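Local coordinates for enoyl-acyl carrier protein reductase (Uncultured bacterium, PDB 6KIA), which probably reduces the double bond of enoyl-acyl carrier protein in fatty-acid synthesis with NADH, which it binds, and is linked to triclosan resistance, at residues A155-T160 and G232-S237; E245-D250 and L310-K315; N204-T209 and G263-R268. One frame throughout, in Å; residues are numbered along the deposited sequence.

Contact 1 of 3, residues A155-T160 and G232-S237; sequences AFFAHT and GQVRYS. With NAI (1,4-dihydronicotinamide adenine dinucleotide), chain D.
Strands 155-159 and 234-237 run parallel, their axes 4.8 Å apart at closest, and five backbone hydrogen bonds sew them together in the order expected of parallel strands. Ala155 and Phe157 each donate to one carbonyl and accept from the next amide, and His159 N closes the series on Ser237 O. The straightest is Phe157 N to Arg235 O at 2.9 Å, its N-H...O angle 175°.

The tight part lies on the face that carries Phe157 and Tyr236. Both have CG beside the backbone N and anti to the carbonyl carbon, so the rings lean the same way and lie side by side, their planes 11° apart. They are slid so far that they barely overlap: CD2 of Phe157 meets CE2 of Tyr236 at 3.5 Å, while the centroids stand 5.2 Å apart. Val234 CG1 fills in at the edge of the Phe157 ring. Helix 196-219 packs on this face, and the Tyr236 hydroxyl is satisfied beyond the rings by Ser220 and Arg224. On the face of Phe156 and Ser237, the short Ala158 side chain packs against Ser237 OG, which lies in the plane of the Phe156 ring, 3.3 Å from CE2. A water bonded to OG also donates to His159 O.

The N-terminal end is looser. Gln233 is exposed, and its OE1 receives both NH1 and NH2 of Arg235, whose chain bends back at chi2 (-65°); Arg235 NH2 also reaches Ser415 O.

At the other end the chain leaves the sheet at Thr160, whose OG1 donates to the adenosine ribose O3B of NADH at 2.6 Å, while its carbonyl accepts from O3D of the nicotinamide ribose. A dinucleotide held at the C-terminal ends of parallel strands is the hallmark of the Rossmann fold.

Contact 2 of 3, residues E245-D250 and L310-K315; sequences EILIDD and LKALKK
Leu247 is the apolar hub where strand 245-248 crosses helix 310-315 almost at a right angle (84°). Its CG stands beside the backbone N (chi1 -80°) and chi2 is extended, a shape that sends CD1 alone to the helix backbone, 3.5 Å from Ala312 N, where it also meets the CB atoms of Lys311 and Ala312. The short alanine side chain lets the leucine come this close to the helix. Both methyls lie against the aliphatic run of Lys315, CD1 and CD2 of Leu247 each 3.8 Å from Lys315 CD.

Lys315 suits both jobs. Its CG is anti to the backbone N, and the chain stays extended as far as CE, passing obliquely over Leu247, before chi4 turns NZ aside at 69°. That last bend brings NZ within 3.4 Å of Asp250 OD1. Asp250 follows the strand in a turn with a positive phi, and its CG, also anti to N, carries the carboxylate to the lysine. Tyr252, on the paired strand, touches Leu247, Ala312 and Lys315.

Since the salt bridge is long, its hydrogen bond weak and both partners exposed to solvent, the charge pair probably adds little beside the buried leucine packing.

Contact 3 of 3, residues N204-T209 and G263-R268; sequences NFDEVT and GKAKMR. With NAI (1,4-dihydronicotinamide adenine dinucleotide), chain D.
Lys266 leaves its helix with CG beside the backbone N (chi1 -72°) and bends again at chi2 (-62°), after which chi3 and chi4 are extended and carry NZ to the cofactor. Thr209, with CG2 anti to the backbone N, turns this methyl across the lysine chain, 3.7 Å from CE, while its OG1 bonds to Gln262 and Gly163.

Helices 204-209 and 263-268 cross at -41°, and Ala265 lets them approach: its CB sits 3.6 Å from Phe205 O and also touches Thr209 CB. Asp206, CG beside N, lays OD1 over Ala265, 3.4 Å from its CA. A water donates to OD1 and, weakly, to Lys264 O. Arg268 runs extended past the carboxylate, its CD 3.9 Å from Asp206 CG, yet no N-H points at the acid; NE goes to Asn211 instead.

Val208 CG1 lies against the adenine, 3.8 Å from C6A. Four acceptors surround Lys266 NZ: NADH O2D at 2.8 Å, NADH O3D at 3.0 Å, Tyr239 O and a water also at bonding distance of Thr209 O, one of more acceptors than it has protons. Three N-H cannot serve four singly, so at least one is shared or alternates; the lysine is probably charged and fixes the nicotinamide ribose, consistent with the lysine of short-chain reductases.

From the N terminus, strand 155-159 comes first; contact 1 closes the mostly helical excursion, including helix 196-219, between strands 155-159 and 234-240, setting two neighbours of the central, mostly parallel sheet together. Contact 3 opens inside that excursion, at 204-209, and closes beyond it at 263-268, so contacts 1 and 3 cross. The hairpin strand 244-248 comes soon after strand 234-240, and contact 2 closes last, at 310-315; it crosses contact 3 but stands in series with contact 1. Contacts 1 and 3 touch through His159 and Thr209 and both reach NADH, whereas contact 2 ties hairpin to helix about 19 Å and 14 Å from their nearest atoms.

Contact 1 of 3, residues A155-T160 and G232-S237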
loop_
_atom_site.group_PDB
_atom_site.type_symbol
_atom_site.label_atom_id
_atom_site.label_comp_id
_atom_site.label_asym_id
_atom_site.label_seq_id
_atom_site.Cartn_x
_atom_site.Cartn_y
_atom_site.Cartn_z
ATOM N N ALA A 155 -4.436 -9.659 20.011
ATOM C CA ALA A 155 -3.517 -8.723 19.403
ATOM C C ALA A 155 -3.722 -8.709 17.870
ATOM O O ALA A 155 -3.880 -9.751 17.219
ATOM C CB ALA A 155 -2.065 -9.068 19.757
ATOM N N PHE A 156 -3.672 -7.505 17.323
ATOM C CA PHE A 156 -3.889 -7.234 15.904
ATOM C C PHE A 156 -2.664 -6.466 15.424
ATOM O O PHE A 156 -2.472 -5.293 15.771
ATOM C CB PHE A 156 -5.190 -6.405 15.752
ATOM C CG PHE A 156 -5.705 -6.240 14.336
ATOM C CD1 PHE A 156 -7.076 -6.178 14.104
ATOM C CD2 PHE A 156 -4.855 -6.262 13.243
ATOM C CE1 PHE A 156 -7.585 -6.032 12.792
ATOM C CE2 PHE A 156 -5.358 -6.120 11.938
ATOM C CZ PHE A 156 -6.714 -6.025 11.733
ATOM N N PHE A 157 -1.815 -7.135 14.642
ATOM C CA PHE A 157 -0.616 -6.505 14.099
ATOM C C PHE A 157 -0.913 -6.094 12.667
ATOM O O PHE A 157 -1.149 -6.961 11.831
ATOM C CB PHE A 157 0.595 -7.462 14.126
ATOM C CG PHE A 157 1.070 -7.828 15.505
ATOM C CD1 PHE A 157 2.027 -7.059 16.158
ATOM C CD2 PHE A 157 0.582 -8.954 16.120
ATOM C CE1 PHE A 157 2.492 -7.411 17.418
ATOM C CE2 PHE A 157 1.037 -9.327 17.371
ATOM C CZ PHE A 157 1.987 -8.539 18.040
ATOM N N ALA A 158 -0.936 -4.788 12.386
ATOM C CA ALA A 158 -1.283 -4.310 11.043
ATOM C C ALA A 158 -0.042 -3.774 10.297
ATOM O O ALA A 158 0.480 -2.692 10.589
ATOM C CB ALA A 158 -2.370 -3.232 11.135
ATOM N N HIS A 159 0.436 -4.557 9.339
ATOM C CA HIS A 159 1.612 -4.196 8.535
ATOM C C HIS A 159 1.200 -3.253 7.428
ATOM O O HIS A 159 0.182 -3.479 6.793
ATOM C CB HIS A 159 2.228 -5.479 7.980
ATOM C CG HIS A 159 3.376 -5.284 7.044
ATOM N ND1 HIS A 159 3.200 -5.004 5.705
ATOM C CD2 HIS A 159 4.712 -5.436 7.224
ATOM C CE1 HIS A 159 4.379 -4.931 5.115
ATOM N NE2 HIS A 159 5.313 -5.194 6.013
ATOM N N THR A 160 1.985 -2.200 7.191
ATOM C CA THR A 160 1.649 -1.241 6.132
ATOM C C THR A 160 2.844 -0.938 5.250
ATOM O O THR A 160 2.729 -0.159 4.304
ATOM C CB THR A 160 1.155 0.121 6.694
ATOM O OG1 THR A 160 2.251 0.769 7.355
ATOM C CG2 THR A 160 -0.024 -0.045 7.654
ATOM N N GLY A 232 -5.959 -16.025 24.232
ATOM C CA GLY A 232 -6.027 -14.891 23.314
ATOM C C GLY A 232 -6.049 -15.304 21.861
ATOM O O GLY A 232 -5.818 -16.466 21.536
ATOM N N GLN A 233 -6.354 -14.334 20.991
ATOM C CA GLN A 233 -6.280 -14.488 19.526
ATOM C C GLN A 233 -5.278 -13.502 18.951
ATOM O O GLN A 233 -5.179 -12.365 19.410
ATOM C CB GLN A 233 -7.647 -14.251 18.880
ATOM C CG GLN A 233 -8.715 -15.248 19.304
ATOM C CD GLN A 233 -8.520 -16.605 18.671
ATOM O OE1 GLN A 233 -8.172 -16.711 17.493
ATOM N NE2 GLN A 233 -8.777 -17.661 19.440
ATOM N N VAL A 234 -4.531 -13.937 17.946
ATOM C CA VAL A 234 -3.573 -13.060 17.280
ATOM C C VAL A 234 -3.827 -13.028 15.778
ATOM O O VAL A 234 -4.039 -14.070 15.144
ATOM C CB VAL A 234 -2.126 -13.512 17.557
ATOM C CG1 VAL A 234 -1.109 -12.656 16.767
ATOM C CG2 VAL A 234 -1.848 -13.450 19.042
ATOM N N ARG A 235 -3.803 -11.822 15.215
ATOM C CA ARG A 235 -4.026 -11.621 13.797
ATOM C C ARG A 235 -2.927 -10.727 13.206
ATOM O O ARG A 235 -2.417 -9.817 13.874
ATOM C CB ARG A 235 -5.387 -10.972 13.568
ATOM C CG ARG A 235 -6.572 -11.734 14.126
ATOM C CD ARG A 235 -6.759 -13.066 13.425
ATOM N NE ARG A 235 -7.982 -13.721 13.887
ATOM C CZ ARG A 235 -8.006 -14.644 14.841
ATOM N NH1 ARG A 235 -6.876 -15.032 15.400
ATOM N NH2 ARG A 235 -9.157 -15.185 15.219
ATOM N N TYR A 236 -2.572 -10.997 11.954
ATOM C CA TYR A 236 -1.677 -10.130 11.170
ATOM C C TYR A 236 -2.401 -9.719 9.906
ATOM O O TYR A 236 -3.055 -10.553 9.279
ATOM C CB TYR A 236 -0.379 -10.838 10.791
ATOM C CG TYR A 236 0.383 -11.336 11.995
ATOM C CD1 TYR A 236 0.056 -12.557 12.578
ATOM C CD2 TYR A 236 1.397 -10.577 12.572
ATOM C CE1 TYR A 236 0.728 -13.012 13.699
ATOM C CE2 TYR A 236 2.077 -11.041 13.693
ATOM C CZ TYR A 236 1.730 -12.249 14.242
ATOM O OH TYR A 236 2.403 -12.718 15.349
ATOM N N SER A 237 -2.322 -8.440 9.555
ATOM C CA SER A 237 -2.884 -7.988 8.282
ATOM C C SER A 237 -1.783 -7.252 7.531
ATOM O O SER A 237 -0.835 -6.744 8.148
ATOM C CB SER A 237 -4.092 -7.076 8.504
ATOM O OG SER A 237 -3.686 -5.852 9.110
HETATM P PA NAI D . 1.684 5.767 2.774
HETATM O O1A NAI D . 0.745 6.497 3.683
HETATM O O2A NAI D . 2.843 6.560 2.202
HETATM O O5B NAI D . 2.189 4.480 3.560
HETATM C C5B NAI D . 3.479 3.963 3.304
HETATM C C4B NAI D . 3.772 3.080 4.556
HETATM O O4B NAI D . 5.122 2.379 4.250
HETATM C C3B NAI D . 3.924 3.767 5.631
HETATM O O3B NAI D . 3.320 3.102 6.815
HETATM C C2B NAI D . 5.562 3.895 5.822
HETATM O O2B NAI D . 5.866 4.249 7.221
HETATM C C1B NAI D . 5.997 2.740 5.456
HETATM N N9A NAI D . 7.344 2.830 4.854
HETATM C C8A NAI D . 7.844 3.382 3.735
HETATM N N7A NAI D . 9.155 3.154 3.711
HETATM C C5A NAI D . 9.472 2.445 4.821
HETATM C C6A NAI D . 10.719 1.989 5.221
HETATM N N6A NAI D . 12.035 2.082 4.654
HETATM N N1A NAI D . 10.803 1.304 6.374
HETATM C C2A NAI D . 9.682 1.081 7.128
HETATM N N3A NAI D . 8.437 1.536 6.725
HETATM C C4A NAI D . 8.357 2.234 5.549
HETATM O O3 NAI D . 0.889 5.157 1.458
HETATM P PN NAI D . -0.127 3.907 1.359
HETATM O O1N NAI D . -1.283 4.097 2.292
HETATM O O2N NAI D . -0.518 3.892 -0.110
HETATM O O5D NAI D . 0.699 2.598 1.742
HETATM C C5D NAI D . 0.274 1.730 2.780
HETATM C C4D NAI D . 0.169 0.307 2.187
HETATM O O4D NAI D . -0.847 0.274 1.347
HETATM C C3D NAI D . 1.403 -0.023 1.351
HETATM O O3D NAI D . 1.916 -1.277 1.649
HETATM C C2D NAI D . 0.809 -0.039 -0.075
HETATM O O2D NAI D . 1.703 -0.801 -0.962
HETATM C C1D NAI D . -0.380 -0.556 0.085
HETATM N N1N NAI D . -1.295 -0.286 -1.024
HETATM C C2N NAI D . -1.388 0.960 -1.606
HETATM C C3N NAI D . -2.235 1.154 -2.706
HETATM C C7N NAI D . -2.389 2.531 -3.351
HETATM O O7N NAI D . -2.864 2.645 -4.477
HETATM N N7N NAI D . -1.981 3.678 -2.622
HETATM C C4N NAI D . -3.008 0.122 -3.218
HETATM C C5N NAI D . -2.944 -1.125 -2.587
HETATM C C6N NAI D . -2.085 -1.319 -1.499
HETATM O O HOH W 1 -2.495 -4.059 7.493
#

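Contact 2 of 3, residues E245-D250 and L310-K315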
loop_
_atom_site.group_PDB
_atom_site.type_symbol
_atom_site.label_atom_id
_atom_site.label_comp_id
_atom_site.label_asym_id
_atom_site.label_seq_id
_atom_site.Cartn_x
_atom_site.Cartn_y
_atom_site.Cartn_z
ATOM N N GLU A 245 -10.704 -5.678 -9.127
ATOM C CA GLU A 245 -11.877 -5.812 -9.996
ATOM C C GLU A 245 -12.709 -4.553 -9.951
ATOM O O GLU A 245 -13.131 -4.066 -8.870
ATOM C CB GLU A 245 -12.745 -7.006 -9.593
ATOM C CG GLU A 245 -12.048 -8.344 -9.694
ATOM C CD GLU A 245 -12.937 -9.510 -9.298
ATOM O OE1 GLU A 245 -13.424 -9.511 -8.157
ATOM O OE2 GLU A 245 -13.149 -10.426 -10.120
ATOM N N ILE A 246 -12.963 -4.016 -11.134
ATOM C CA ILE A 246 -13.758 -2.813 -11.252
ATOM C C ILE A 246 -14.810 -3.031 -12.341
ATOM O O ILE A 246 -14.638 -3.919 -13.165
ATOM C CB ILE A 246 -12.874 -1.594 -11.581
ATOM C CG1 ILE A 246 -12.388 -1.622 -13.049
ATOM C CG2 ILE A 246 -11.712 -1.462 -10.579
ATOM C CD1 ILE A 246 -11.475 -0.441 -13.420
ATOM N N LEU A 247 -15.855 -2.208 -12.358
ATOM C CA LEU A 247 -16.918 -2.338 -13.357
ATOM C C LEU A 247 -16.446 -1.983 -14.772
ATOM O O LEU A 247 -16.150 -0.831 -15.070
ATOM C CB LEU A 247 -18.085 -1.435 -12.991
ATOM C CG LEU A 247 -18.934 -2.094 -11.907
ATOM C CD1 LEU A 247 -19.996 -1.141 -11.371
ATOM C CD2 LEU A 247 -19.606 -3.340 -12.452
ATOM N N ILE A 248 -16.391 -3.005 -15.618
ATOM C CA ILE A 248 -16.121 -2.878 -17.057
ATOM C C ILE A 248 -17.271 -3.624 -17.746
ATOM O O ILE A 248 -17.519 -4.809 -17.460
ATOM C CB ILE A 248 -14.730 -3.461 -17.433
ATOM C CG1 ILE A 248 -13.630 -2.657 -16.723
ATOM C CG2 ILE A 248 -14.516 -3.411 -18.959
ATOM C CD1 ILE A 248 -12.214 -3.240 -16.801
ATOM N N ASP A 249 -18.028 -2.904 -18.575
ATOM C CA ASP A 249 -19.172 -3.487 -19.270
ATOM C C ASP A 249 -20.172 -4.086 -18.261
ATOM O O ASP A 249 -20.672 -5.195 -18.447
ATOM C CB ASP A 249 -18.680 -4.548 -20.263
ATOM C CG ASP A 249 -19.685 -4.852 -21.356
ATOM O OD1 ASP A 249 -20.582 -4.013 -21.601
ATOM O OD2 ASP A 249 -19.560 -5.927 -21.983
ATOM N N ASP A 250 -20.438 -3.337 -17.192
ATOM C CA ASP A 250 -21.370 -3.732 -16.125
ATOM C C ASP A 250 -21.034 -5.080 -15.472
ATOM O O ASP A 250 -21.904 -5.738 -14.910
ATOM C CB ASP A 250 -22.813 -3.744 -16.650
ATOM C CG ASP A 250 -23.843 -3.606 -15.530
ATOM O OD1 ASP A 250 -23.583 -2.862 -14.558
ATOM O OD2 ASP A 250 -24.914 -4.244 -15.626
ATOM N N LEU A 310 -17.680 4.833 -8.619
ATOM C CA LEU A 310 -18.963 5.559 -8.652
ATOM C C LEU A 310 -20.114 4.670 -9.151
ATOM O O LEU A 310 -21.222 4.654 -8.584
ATOM C CB LEU A 310 -18.852 6.815 -9.511
ATOM C CG LEU A 310 -18.155 8.001 -8.845
ATOM C CD1 LEU A 310 -17.693 9.045 -9.846
ATOM C CD2 LEU A 310 -19.054 8.623 -7.777
ATOM N N LYS A 311 -19.842 3.906 -10.203
ATOM C CA LYS A 311 -20.867 3.046 -10.767
ATOM C C LYS A 311 -21.172 1.907 -9.803
ATOM O O LYS A 311 -22.330 1.513 -9.636
ATOM C CB LYS A 311 -20.403 2.519 -12.130
ATOM C CG LYS A 311 -20.341 3.598 -13.180
ATOM C CD LYS A 311 -20.008 3.023 -14.540
ATOM C CE LYS A 311 -20.067 4.085 -15.616
ATOM N NZ LYS A 311 -21.452 4.630 -15.754
ATOM N N ALA A 312 -20.148 1.473 -9.068
ATOM C CA ALA A 312 -20.327 0.408 -8.083
ATOM C C ALA A 312 -21.205 0.901 -6.956
ATOM O O ALA A 312 -22.054 0.142 -6.439
ATOM C CB ALA A 312 -18.958 -0.071 -7.569
ATOM N N LEU A 313 -21.056 2.179 -6.601
ATOM C CA LEU A 313 -21.857 2.693 -5.496
ATOM C C LEU A 313 -23.326 2.606 -5.881
ATOM O O LEU A 313 -24.181 2.333 -5.033
ATOM C CB LEU A 313 -21.501 4.129 -5.133
ATOM C CG LEU A 313 -20.145 4.339 -4.475
ATOM C CD1 LEU A 313 -19.932 5.799 -4.129
ATOM C CD2 LEU A 313 -19.954 3.437 -3.254
ATOM N N LYS A 314 -23.622 2.808 -7.164
ATOM C CA LYS A 314 -25.013 2.751 -7.595
ATOM C C LYS A 314 -25.462 1.314 -7.706
ATOM O O LYS A 314 -26.590 0.965 -7.323
ATOM C CB LYS A 314 -25.180 3.465 -8.956
ATOM C CG LYS A 314 -25.143 4.971 -8.869
ATOM C CD LYS A 314 -25.861 5.586 -10.065
ATOM C CE LYS A 314 -26.334 6.997 -9.777
ATOM N NZ LYS A 314 -26.537 7.733 -11.055
ATOM N N LYS A 315 -24.564 0.460 -8.168
ATOM C CA LYS A 315 -24.923 -0.912 -8.480
ATOM C C LYS A 315 -25.218 -1.723 -7.215
ATOM O O LYS A 315 -26.120 -2.574 -7.182
ATOM C CB LYS A 315 -23.787 -1.563 -9.260
ATOM C CG LYS A 315 -24.016 -2.997 -9.667
ATOM C CD LYS A 315 -22.814 -3.516 -10.458
ATOM C CE LYS A 315 -23.024 -4.941 -10.934
ATOM N NZ LYS A 315 -24.082 -4.986 -11.987
#

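Contact 3 of 3, residues N204-T209 and G263-R268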
loop_
_atom_site.group_PDB
_atom_site.type_symbol
_atom_site.label_atom_id
_atom_site.label_comp_id
_atom_site.label_asym_id
_atom_site.label_seq_id
_atom_site.Cartn_x
_atom_site.Cartn_y
_atom_site.Cartn_z
ATOM N N ASN A 204 15.747 -3.986 -2.742
ATOM C CA ASN A 204 15.293 -3.151 -1.633
ATOM C C ASN A 204 13.777 -3.229 -1.456
ATOM O O ASN A 204 13.278 -3.257 -0.326
ATOM C CB ASN A 204 15.723 -1.699 -1.843
ATOM C CG ASN A 204 16.107 -1.014 -0.541
ATOM O OD1 ASN A 204 16.551 -1.661 0.419
ATOM N ND2 ASN A 204 15.936 0.295 -0.499
ATOM N N PHE A 205 13.049 -3.290 -2.573
ATOM C CA PHE A 205 11.592 -3.450 -2.549
ATOM C C PHE A 205 11.231 -4.753 -1.838
ATOM O O PHE A 205 10.341 -4.778 -0.980
ATOM C CB PHE A 205 10.982 -3.485 -3.966
ATOM C CG PHE A 205 10.875 -2.138 -4.663
ATOM C CD1 PHE A 205 11.393 -0.980 -4.110
ATOM C CD2 PHE A 205 10.243 -2.060 -5.907
ATOM C CE1 PHE A 205 11.278 0.245 -4.801
ATOM C CE2 PHE A 205 10.124 -0.842 -6.604
ATOM C CZ PHE A 205 10.643 0.302 -6.045
ATOM N N ASP A 206 11.904 -5.850 -2.189
ATOM C CA ASP A 206 11.620 -7.106 -1.491
ATOM C C ASP A 206 11.821 -6.923 0.006
ATOM O O ASP A 206 10.999 -7.402 0.805
ATOM C CB ASP A 206 12.505 -8.251 -1.982
ATOM C CG ASP A 206 11.951 -8.967 -3.201
ATOM O OD1 ASP A 206 10.844 -8.636 -3.681
ATOM O OD2 ASP A 206 12.649 -9.885 -3.692
ATOM N N GLU A 207 12.889 -6.228 0.402
ATOM C CA GLU A 207 13.143 -6.080 1.843
ATOM C C GLU A 207 12.044 -5.267 2.558
ATOM O O GLU A 207 11.508 -5.690 3.607
ATOM C CB GLU A 207 14.501 -5.417 2.099
ATOM C CG GLU A 207 15.726 -6.275 1.835
ATOM C CD GLU A 207 15.645 -7.671 2.425
ATOM O OE1 GLU A 207 15.009 -7.849 3.491
ATOM O OE2 GLU A 207 16.282 -8.585 1.853
ATOM N N VAL A 208 11.716 -4.105 2.008
ATOM C CA VAL A 208 10.779 -3.182 2.661
ATOM C C VAL A 208 9.314 -3.616 2.561
ATOM O O VAL A 208 8.572 -3.575 3.543
ATOM C CB VAL A 208 10.892 -1.746 2.062
ATOM C CG1 VAL A 208 9.918 -0.799 2.773
ATOM C CG2 VAL A 208 12.355 -1.219 2.137
ATOM N N THR A 209 8.903 -3.999 1.359
ATOM C CA THR A 209 7.510 -4.266 1.034
ATOM C C THR A 209 7.088 -5.672 1.422
ATOM O O THR A 209 5.922 -5.907 1.748
ATOM C CB THR A 209 7.286 -4.030 -0.473
ATOM O OG1 THR A 209 7.658 -2.674 -0.757
ATOM C CG2 THR A 209 5.843 -4.293 -0.904
ATOM N N GLY A 263 5.462 -5.042 -7.880
ATOM C CA GLY A 263 4.653 -6.231 -8.095
ATOM C C GLY A 263 5.273 -7.528 -7.607
ATOM O O GLY A 263 4.622 -8.344 -6.956
ATOM N N LYS A 264 6.538 -7.723 -7.935
ATOM C CA LYS A 264 7.271 -8.895 -7.445
ATOM C C LYS A 264 7.289 -8.963 -5.910
ATOM O O LYS A 264 7.113 -10.040 -5.315
ATOM C CB LYS A 264 8.694 -8.894 -8.007
ATOM C CG LYS A 264 8.764 -9.186 -9.492
ATOM C CD LYS A 264 8.360 -10.632 -9.752
ATOM C CE LYS A 264 8.413 -10.997 -11.229
ATOM N NZ LYS A 264 7.913 -12.391 -11.432
ATOM N N ALA A 265 7.541 -7.823 -5.270
ATOM C CA ALA A 265 7.580 -7.776 -3.802
ATOM C C ALA A 265 6.196 -8.047 -3.220
ATOM O O ALA A 265 6.074 -8.717 -2.195
ATOM C CB ALA A 265 8.108 -6.425 -3.321
ATOM N N LYS A 266 5.142 -7.541 -3.870
ATOM C CA LYS A 266 3.789 -7.802 -3.355
ATOM C C LYS A 266 3.440 -9.301 -3.484
ATOM O O LYS A 266 2.689 -9.834 -2.672
ATOM C CB LYS A 266 2.740 -6.951 -4.076
ATOM C CG LYS A 266 2.794 -5.442 -3.704
ATOM C CD LYS A 266 2.498 -5.260 -2.198
ATOM C CE LYS A 266 2.324 -3.780 -1.853
ATOM N NZ LYS A 266 2.113 -3.509 -0.396
ATOM N N MET A 267 3.954 -9.976 -4.518
ATOM C CA MET A 267 3.663 -11.413 -4.606
ATOM C C MET A 267 4.489 -12.201 -3.584
ATOM O O MET A 267 4.048 -13.244 -3.066
ATOM C CB MET A 267 3.879 -11.925 -6.029
ATOM C CG MET A 267 2.743 -11.473 -6.928
ATOM S SD MET A 267 2.878 -12.093 -8.637
ATOM C CE MET A 267 4.300 -11.185 -9.207
ATOM N N ARG A 268 5.663 -11.686 -3.248
ATOM C CA ARG A 268 6.446 -12.308 -2.189
ATOM C C ARG A 268 5.751 -12.124 -0.830
ATOM O O ARG A 268 5.725 -13.032 0.004
ATOM C CB ARG A 268 7.851 -11.717 -2.143
ATOM C CG ARG A 268 8.768 -12.396 -1.146
ATOM C CD ARG A 268 10.177 -11.820 -1.206
ATOM N NE ARG A 268 11.065 -12.544 -0.305
ATOM C CZ ARG A 268 11.714 -13.661 -0.628
ATOM N NH1 ARG A 268 11.616 -14.170 -1.850
ATOM N NH2 ARG A 268 12.480 -14.254 0.271
HETATM P PA NAI D . 1.684 5.767 2.774
HETATM O O1A NAI D . 0.745 6.497 3.683
HETATM O O2A NAI D . 2.843 6.560 2.202
HETATM O O5B NAI D . 2.189 4.480 3.560
HETATM C C5B NAI D . 3.479 3.963 3.304
HETATM C C4B NAI D . 3.772 3.080 4.556
HETATM O O4B NAI D . 5.122 2.379 4.250
HETATM C C3B NAI D . 3.924 3.767 5.631
HETATM O O3B NAI D . 3.320 3.102 6.815
HETATM C C2B NAI D . 5.562 3.895 5.822
HETATM O O2B NAI D . 5.866 4.249 7.221
HETATM C C1B NAI D . 5.997 2.740 5.456
HETATM N N9A NAI D . 7.344 2.830 4.854
HETATM C C8A NAI D . 7.844 3.382 3.735
HETATM N N7A NAI D . 9.155 3.154 3.711
HETATM C C5A NAI D . 9.472 2.445 4.821
HETATM C C6A NAI D . 10.719 1.989 5.221
HETATM N N6A NAI D . 12.035 2.082 4.654
HETATM N N1A NAI D . 10.803 1.304 6.374
HETATM C C2A NAI D . 9.682 1.081 7.128
HETATM N N3A NAI D . 8.437 1.536 6.725
HETATM C C4A NAI D . 8.357 2.234 5.549
HETATM O O3 NAI D . 0.889 5.157 1.458
HETATM P PN NAI D . -0.127 3.907 1.359
HETATM O O1N NAI D . -1.283 4.097 2.292
HETATM O O2N NAI D . -0.518 3.892 -0.110
HETATM O O5D NAI D . 0.699 2.598 1.742
HETATM C C5D NAI D . 0.274 1.730 2.780
HETATM C C4D NAI D . 0.169 0.307 2.187
HETATM O O4D NAI D . -0.847 0.274 1.347
HETATM C C3D NAI D . 1.403 -0.023 1.351
HETATM O O3D NAI D . 1.916 -1.277 1.649
HETATM C C2D NAI D . 0.809 -0.039 -0.075
HETATM O O2D NAI D . 1.703 -0.801 -0.962
HETATM C C1D NAI D . -0.380 -0.556 0.085
HETATM N N1N NAI D . -1.295 -0.286 -1.024
HETATM C C2N NAI D . -1.388 0.960 -1.606
HETATM C C3N NAI D . -2.235 1.154 -2.706
HETATM C C7N NAI D . -2.389 2.531 -3.351
HETATM O O7N NAI D . -2.864 2.645 -4.477
HETATM N N7N NAI D . -1.981 3.678 -2.622
HETATM C C4N NAI D . -3.008 0.122 -3.218
HETATM C C5N NAI D . -2.944 -1.125 -2.587
HETATM C C6N NAI D . -2.085 -1.319 -1.499
HETATM O O HOH W 2 9.853 -10.781 -4.952
HETATM O O HOH W 3 3.744 -4.336 1.757
#